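Local coordinates for GDNF family receptor alpha-3 (Homo sapiens, PDB 2GH0), which serves as a cell-surface receptor for the growth factor artemin, whose binding leads to activation of the RET receptor in support of sensory and sympathetic neurons, at residues C77-R80 with R81-I85; C46-Q49 with L50-F54; M180-G183 with F184-N188. All coordinates share one frame; numbering follows the deposited sequence.

Contact 1: C77-R80 with R81-I85; sequences CGER and RRNTI
The Asn83 amide points ND2 at Glu79 O, 2.9 Å away and only 12° out of the amide plane, and donates to it. The same ND2 hangs over one face of the Arg82 guanidinium, displaced toward the rim. At the edge of the Arg81 guanidinium, and in its plane, sits a water that accepts from NE and donates to Gly78 O, so this arginine is tied back to the preceding turn through a single molecule. Folding the amide back follows from a chi1 of -69°, which sets Asn83 CG beside its own backbone N and anti to its carbonyl carbon. Glu79 O is thereby gripped twice, since Asn83 N also reaches it at 3.0 Å from the opposite face of the carbonyl. The extended Glu79 side chain contributes its aliphatic part, with CG 3.6 Å from Asn83 ND2.

All this happens on the last turns of helix 75-83, in the first of the two GDNF/GAS1 domains held by this fragment of the receptor, an all-helical, disulfide-rich unit. Cys77 is bonded to Cys70, and Cys77 O takes the nearly straight bond from Arg81 N at 2.9 Å. Further along, Thr84 OG1 donates to Arg80 O at 2.8 Å, coming from above the carbonyl plane (46° out of it). A second water accepts from Arg80 NE at 2.8 Å and donates to Thr84 OG1, so the hydroxyl joins both the backbone and the side chain of Arg80. Beyond this stretch, Arg80 NH2 forms a salt bridge with an acidic side chain on the chain of another protein, consistent with a place in the ligand interface. Arg81 turns inward instead, NH1 bonding to Cys68 O while the side chain makes a cation-pi contact with Phe154.

Contact 2: C46-Q49 with L50-F54; sequences CLRQ and LLTFF
Arg48 lays one face of its guanidinium over Leu51, whose CB comes within 3.5 Å of NH2, offset toward the rim of the group. Bends at chi2 (60°) and chi3 (-103°) curl the arginine back along helix 43-56 rather than letting it run outward, and NH2 then donates to Thr52 OG1 at 3.2 Å, the hydroxyl oxygen lying 17° out of the guanidinium plane. That hydroxyl works in both directions: it receives from the arginine and donates in turn to Arg48 O at 3.1 Å. The carbonyl oxygen is held on its opposite face by Thr52 N, in the ordinary helical bond of 3.0 Å. With an alanine here in place of Thr52, the guanidinium would lose its hydroxyl partner and is likely to turn more freely off Leu51, while Arg48 O would keep only its backbone bond. On another side of the helix the contact is apolar, Leu50 CD1 lying 4.0 Å from Cys46 SG. That sulfur forms a disulfide with Cys36, tying the first turn of helix 43-56 to the residue just after helix 23-35, and Phe53 meets Tyr32 of that helix edge-to-face. The helix is thus fastened largely through sulfur and hydrocarbon, while on the polar side the arginine is steered mainly by an uncharged hydroxyl, its ion pair with Glu55 being long and weak.

Contact 3: M180-G183 with F184-N188; sequences MLEG and FFSHN
Glu182 sets CG anti to its backbone N (chi1 -157°) and then bends at chi2 (-84°), which carries its carboxylate over to Ser186. Ser186 answers by placing OG between its backbone N and carbonyl carbon (chi1 72°), and the hydroxyl donates to Glu182 OE1 across a short 2.5 Å. This is an i to i+4 side-chain link on the closing turn of helix 175-186, in the later of the two GDNF/GAS1 domains of this fragment. OG meets the carboxylate from above its plane, and Ser186 CB lies 3.3 Å from OE2, so the group rests against the serine rather than touching it at one atom alone.

The backbone beneath is doubly tied. Glu182 O accepts from Ser186 N at 2.9 Å in the carbonyl plane and from Phe185 N at 3.1 Å from well above it, so an i+3 bond is added to the regular i+4 one as the helix finishes. Gly183 O takes the last helical bond, from His187 N at 2.9 Å; His187 itself has left helical geometry, and Asn188 follows as the N-cap residue of helix 189-205. Both phenylalanines pack on Phe118, whose ring stacks on that of Phe185 and meets that of Phe184 roughly at right angles. Phe185 also packs on Leu164 of strand 162-164, a strand that Glu182 reaches at Ala163. Within the turn the Phe185 ring presents its edge to a backbone oxygen, CD1 standing 3.6 Å from Leu181 O, with the oxygen in the plane of the ring.

Overall arrangement
The chain order is contact 2, contact 1, contact 3, each a local network of residues three to five apart, on a helix or at its end. Contacts 2 and 1 share the earlier of this fragment's two GDNF/GAS1 domains, on helices 43-56 and 75-83, with centres about 17 Å apart; they meet where Ile85 O packs against Leu50 CD1. Contact 3 belongs to the later domain, on helix 175-186, its centre about 21 Å from that of contact 1 and about 23 Å from that of contact 2, across the centre of the chain. Only contact 1 is touched by another protein, consistent with the partner engaging this domain there; contacts 2 and 3 lie against the receptor itself.

Contact 1: C77-R80 with R81-I85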
# COMPACT_ATOMS: atom_id res chain seq x y z
N CYS C 77 -28.46 32.33 13.82
CA CYS C 77 -28.81 31.32 14.83
C CYS C 77 -30.20 30.74 14.60
O CYS C 77 -30.42 29.51 14.62
CB CYS C 77 -28.68 31.94 16.23
SG CYS C 77 -28.98 30.90 17.63
N GLY C 78 -31.17 31.62 14.37
CA GLY C 78 -32.52 31.13 14.18
C GLY C 78 -32.65 30.25 12.98
O GLY C 78 -33.43 29.31 13.00
N GLU C 79 -31.93 30.59 11.91
CA GLU C 79 -31.95 29.81 10.67
C GLU C 79 -31.29 28.46 10.92
O GLU C 79 -31.77 27.44 10.46
CB GLU C 79 -31.22 30.52 9.52
CG GLU C 79 -31.26 29.80 8.20
CD GLU C 79 -30.56 30.56 7.04
OE1 GLU C 79 -30.05 31.68 7.28
OE2 GLU C 79 -30.53 30.03 5.91
N ARG C 80 -30.17 28.45 11.62
CA ARG C 80 -29.56 27.15 12.01
C ARG C 80 -30.58 26.30 12.77
O ARG C 80 -30.83 25.15 12.41
CB ARG C 80 -28.32 27.36 12.87
CG ARG C 80 -27.87 26.07 13.51
CD ARG C 80 -26.55 26.24 14.20
NE ARG C 80 -26.08 24.89 14.13
CZ ARG C 80 -25.17 24.43 13.29
NH1 ARG C 80 -24.44 25.21 12.49
NH2 ARG C 80 -24.95 23.15 13.35
N ARG C 81 -31.19 26.88 13.79
CA ARG C 81 -32.18 26.13 14.60
C ARG C 81 -33.31 25.60 13.77
O ARG C 81 -33.71 24.43 13.92
CB ARG C 81 -32.81 27.01 15.68
CG ARG C 81 -33.68 26.26 16.65
CD ARG C 81 -34.01 27.20 17.83
NE ARG C 81 -34.75 28.37 17.33
CZ ARG C 81 -34.91 29.47 18.04
NH1 ARG C 81 -34.35 29.59 19.27
NH2 ARG C 81 -35.61 30.47 17.53
N ARG C 82 -33.85 26.45 12.88
CA ARG C 82 -34.99 26.03 12.00
C ARG C 82 -34.62 24.93 10.99
O ARG C 82 -35.49 24.17 10.49
CB ARG C 82 -35.49 27.31 11.26
CG ARG C 82 -36.84 27.18 10.62
CD ARG C 82 -37.21 28.51 9.92
NE ARG C 82 -36.34 28.89 8.83
CZ ARG C 82 -36.37 28.31 7.63
NH1 ARG C 82 -37.24 27.32 7.40
NH2 ARG C 82 -35.54 28.69 6.66
N ASN C 83 -33.35 24.86 10.62
CA ASN C 83 -32.91 23.81 9.66
C ASN C 83 -32.19 22.61 10.21
O ASN C 83 -31.76 21.74 9.44
CB ASN C 83 -32.07 24.46 8.57
CG ASN C 83 -32.94 25.35 7.66
OD1 ASN C 83 -33.64 24.83 6.81
ND2 ASN C 83 -32.98 26.66 7.93
N THR C 84 -32.09 22.59 11.54
CA THR C 84 -31.44 21.50 12.24
C THR C 84 -31.97 20.12 11.90
O THR C 84 -31.16 19.19 11.76
CB THR C 84 -31.33 21.79 13.76
OG1 THR C 84 -30.42 22.87 13.93
CG2 THR C 84 -30.84 20.58 14.54
N ILE C 85 -33.30 19.96 11.76
CA ILE C 85 -33.87 18.66 11.37
C ILE C 85 -33.99 18.47 9.85
O ILE C 85 -34.67 17.56 9.38
CB ILE C 85 -35.29 18.35 12.05
CG1 ILE C 85 -36.42 19.37 11.70
CG2 ILE C 85 -35.16 18.18 13.58
CD1 ILE C 85 -37.75 18.95 12.17
O HOH W 1 -35.77 29.17 14.63
O HOH W 2 -27.80 22.73 14.69

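Contact 2: C46-Q49 with L50-F54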
# COMPACT_ATOMS: atom_id res chain seq x y z
N CYS C 46 -34.43 9.70 5.45
CA CYS C 46 -34.18 10.87 6.36
C CYS C 46 -35.07 10.80 7.59
O CYS C 46 -34.64 10.96 8.74
CB CYS C 46 -34.38 12.16 5.56
SG CYS C 46 -34.44 13.68 6.55
N LEU C 47 -36.35 10.51 7.36
CA LEU C 47 -37.32 10.48 8.47
C LEU C 47 -36.91 9.37 9.46
O LEU C 47 -36.97 9.56 10.65
CB LEU C 47 -38.72 10.18 7.86
CG LEU C 47 -39.79 11.23 7.70
CD1 LEU C 47 -39.37 12.72 7.89
CD2 LEU C 47 -40.76 10.86 6.49
N ARG C 48 -36.52 8.22 8.95
CA ARG C 48 -36.14 7.08 9.78
C ARG C 48 -34.87 7.40 10.61
O ARG C 48 -34.77 7.05 11.79
CB ARG C 48 -35.85 5.86 8.89
CG ARG C 48 -35.41 4.62 9.65
CD ARG C 48 -36.52 4.18 10.64
NE ARG C 48 -36.17 4.58 12.01
CZ ARG C 48 -36.90 4.30 13.10
NH1 ARG C 48 -38.05 3.63 13.00
NH2 ARG C 48 -36.45 4.67 14.28
N GLN C 49 -33.93 8.10 10.00
CA GLN C 49 -32.69 8.51 10.75
C GLN C 49 -32.98 9.58 11.80
O GLN C 49 -32.32 9.62 12.87
CB GLN C 49 -31.58 8.96 9.78
CG GLN C 49 -31.07 7.81 8.88
CD GLN C 49 -30.56 6.65 9.76
OE1 GLN C 49 -29.68 6.83 10.59
NE2 GLN C 49 -31.19 5.50 9.64
N LEU C 50 -33.93 10.46 11.53
CA LEU C 50 -34.43 11.41 12.56
C LEU C 50 -35.07 10.69 13.75
O LEU C 50 -34.78 11.02 14.93
CB LEU C 50 -35.41 12.46 11.94
CG LEU C 50 -34.72 13.55 11.09
CD1 LEU C 50 -35.78 14.27 10.32
CD2 LEU C 50 -33.95 14.57 11.96
N LEU C 51 -35.92 9.71 13.47
CA LEU C 51 -36.58 8.96 14.53
C LEU C 51 -35.55 8.26 15.41
O LEU C 51 -35.65 8.30 16.65
CB LEU C 51 -37.54 7.93 13.93
CG LEU C 51 -38.90 8.50 13.46
CD1 LEU C 51 -39.56 7.44 12.63
CD2 LEU C 51 -39.79 8.90 14.62
N THR C 52 -34.57 7.65 14.77
CA THR C 52 -33.48 6.96 15.52
C THR C 52 -32.71 7.94 16.35
O THR C 52 -32.36 7.65 17.51
CB THR C 52 -32.54 6.30 14.55
OG1 THR C 52 -33.31 5.32 13.84
CG2 THR C 52 -31.39 5.62 15.27
N PHE C 53 -32.45 9.12 15.80
CA PHE C 53 -31.64 10.10 16.53
C PHE C 53 -32.32 10.45 17.85
O PHE C 53 -31.69 10.46 18.87
CB PHE C 53 -31.42 11.42 15.73
CG PHE C 53 -30.68 12.47 16.54
CD1 PHE C 53 -29.31 12.40 16.66
CD2 PHE C 53 -31.39 13.47 17.25
CE1 PHE C 53 -28.59 13.32 17.43
CE2 PHE C 53 -30.71 14.42 18.04
CZ PHE C 53 -29.28 14.32 18.14
N PHE C 54 -33.60 10.81 17.84
CA PHE C 54 -34.25 11.20 19.09
C PHE C 54 -34.49 9.99 20.01
O PHE C 54 -34.58 10.13 21.23
CB PHE C 54 -35.54 12.01 18.78
CG PHE C 54 -35.23 13.32 18.21
CD1 PHE C 54 -35.29 13.54 16.85
CD2 PHE C 54 -34.75 14.31 19.06
CE1 PHE C 54 -34.92 14.78 16.33
CE2 PHE C 54 -34.37 15.54 18.58
CZ PHE C 54 -34.42 15.79 17.22

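Contact 3: M180-G183 with F184-N188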
# COMPACT_ATOMS: atom_id res chain seq x y z
N MET C 180 -58.09 23.28 16.10
CA MET C 180 -57.80 22.61 17.38
C MET C 180 -56.55 21.75 17.31
O MET C 180 -55.69 21.85 18.16
CB MET C 180 -59.02 21.77 17.75
CG MET C 180 -58.72 20.75 18.83
SD MET C 180 -58.48 21.49 20.43
CE MET C 180 -60.14 21.88 20.68
N LEU C 181 -56.43 20.93 16.27
CA LEU C 181 -55.23 20.08 16.09
C LEU C 181 -54.02 20.93 15.84
O LEU C 181 -53.00 20.78 16.51
CB LEU C 181 -55.48 19.11 14.90
CG LEU C 181 -54.32 18.20 14.44
CD1 LEU C 181 -53.80 17.35 15.59
CD2 LEU C 181 -54.84 17.37 13.31
N GLU C 182 -54.10 21.83 14.88
CA GLU C 182 -52.99 22.75 14.56
C GLU C 182 -52.52 23.52 15.81
O GLU C 182 -51.29 23.67 16.08
CB GLU C 182 -53.48 23.74 13.48
CG GLU C 182 -52.28 24.31 12.72
CD GLU C 182 -51.58 25.52 13.41
OE1 GLU C 182 -52.24 26.23 14.23
OE2 GLU C 182 -50.41 25.80 13.05
N GLY C 183 -53.51 24.11 16.49
CA GLY C 183 -53.27 24.92 17.68
C GLY C 183 -52.54 24.21 18.81
O GLY C 183 -51.83 24.80 19.57
N PHE C 184 -52.77 22.91 18.95
CA PHE C 184 -52.11 22.08 19.97
C PHE C 184 -50.58 22.12 19.83
O PHE C 184 -49.86 21.96 20.82
CB PHE C 184 -52.65 20.62 19.91
CG PHE C 184 -52.47 19.88 21.19
CD1 PHE C 184 -53.33 20.07 22.25
CD2 PHE C 184 -51.40 19.02 21.36
CE1 PHE C 184 -53.15 19.38 23.46
CE2 PHE C 184 -51.18 18.32 22.61
CZ PHE C 184 -52.07 18.52 23.63
N PHE C 185 -50.09 22.48 18.64
CA PHE C 185 -48.67 22.67 18.40
C PHE C 185 -48.34 24.15 18.32
O PHE C 185 -47.36 24.60 18.91
CB PHE C 185 -48.27 22.07 17.03
CG PHE C 185 -48.30 20.58 17.00
CD1 PHE C 185 -49.49 19.90 16.81
CD2 PHE C 185 -47.12 19.85 17.21
CE1 PHE C 185 -49.57 18.52 16.80
CE2 PHE C 185 -47.15 18.47 17.19
CZ PHE C 185 -48.37 17.80 16.97
N SER C 186 -49.17 24.92 17.63
CA SER C 186 -48.80 26.29 17.36
C SER C 186 -49.05 27.29 18.50
O SER C 186 -48.39 28.36 18.53
CB SER C 186 -49.36 26.75 16.05
OG SER C 186 -50.77 26.92 16.18
N HIS C 187 -50.00 27.01 19.39
CA HIS C 187 -50.39 28.00 20.44
C HIS C 187 -50.83 27.16 21.65
O HIS C 187 -52.00 26.99 21.86
CB HIS C 187 -51.52 28.89 19.98
CG HIS C 187 -51.76 30.10 20.85
ND1 HIS C 187 -51.47 31.36 20.39
CD2 HIS C 187 -52.14 30.25 22.15
CE1 HIS C 187 -51.76 32.25 21.33
NE2 HIS C 187 -52.19 31.61 22.41
N ASN C 188 -49.88 26.61 22.37
CA ASN C 188 -50.11 25.61 23.46
C ASN C 188 -49.22 26.11 24.58
O ASN C 188 -48.02 25.98 24.47
CB ASN C 188 -49.68 24.19 22.94
CG ASN C 188 -49.77 23.08 24.02
OD1 ASN C 188 -49.86 21.88 23.73
ND2 ASN C 188 -49.74 23.50 25.27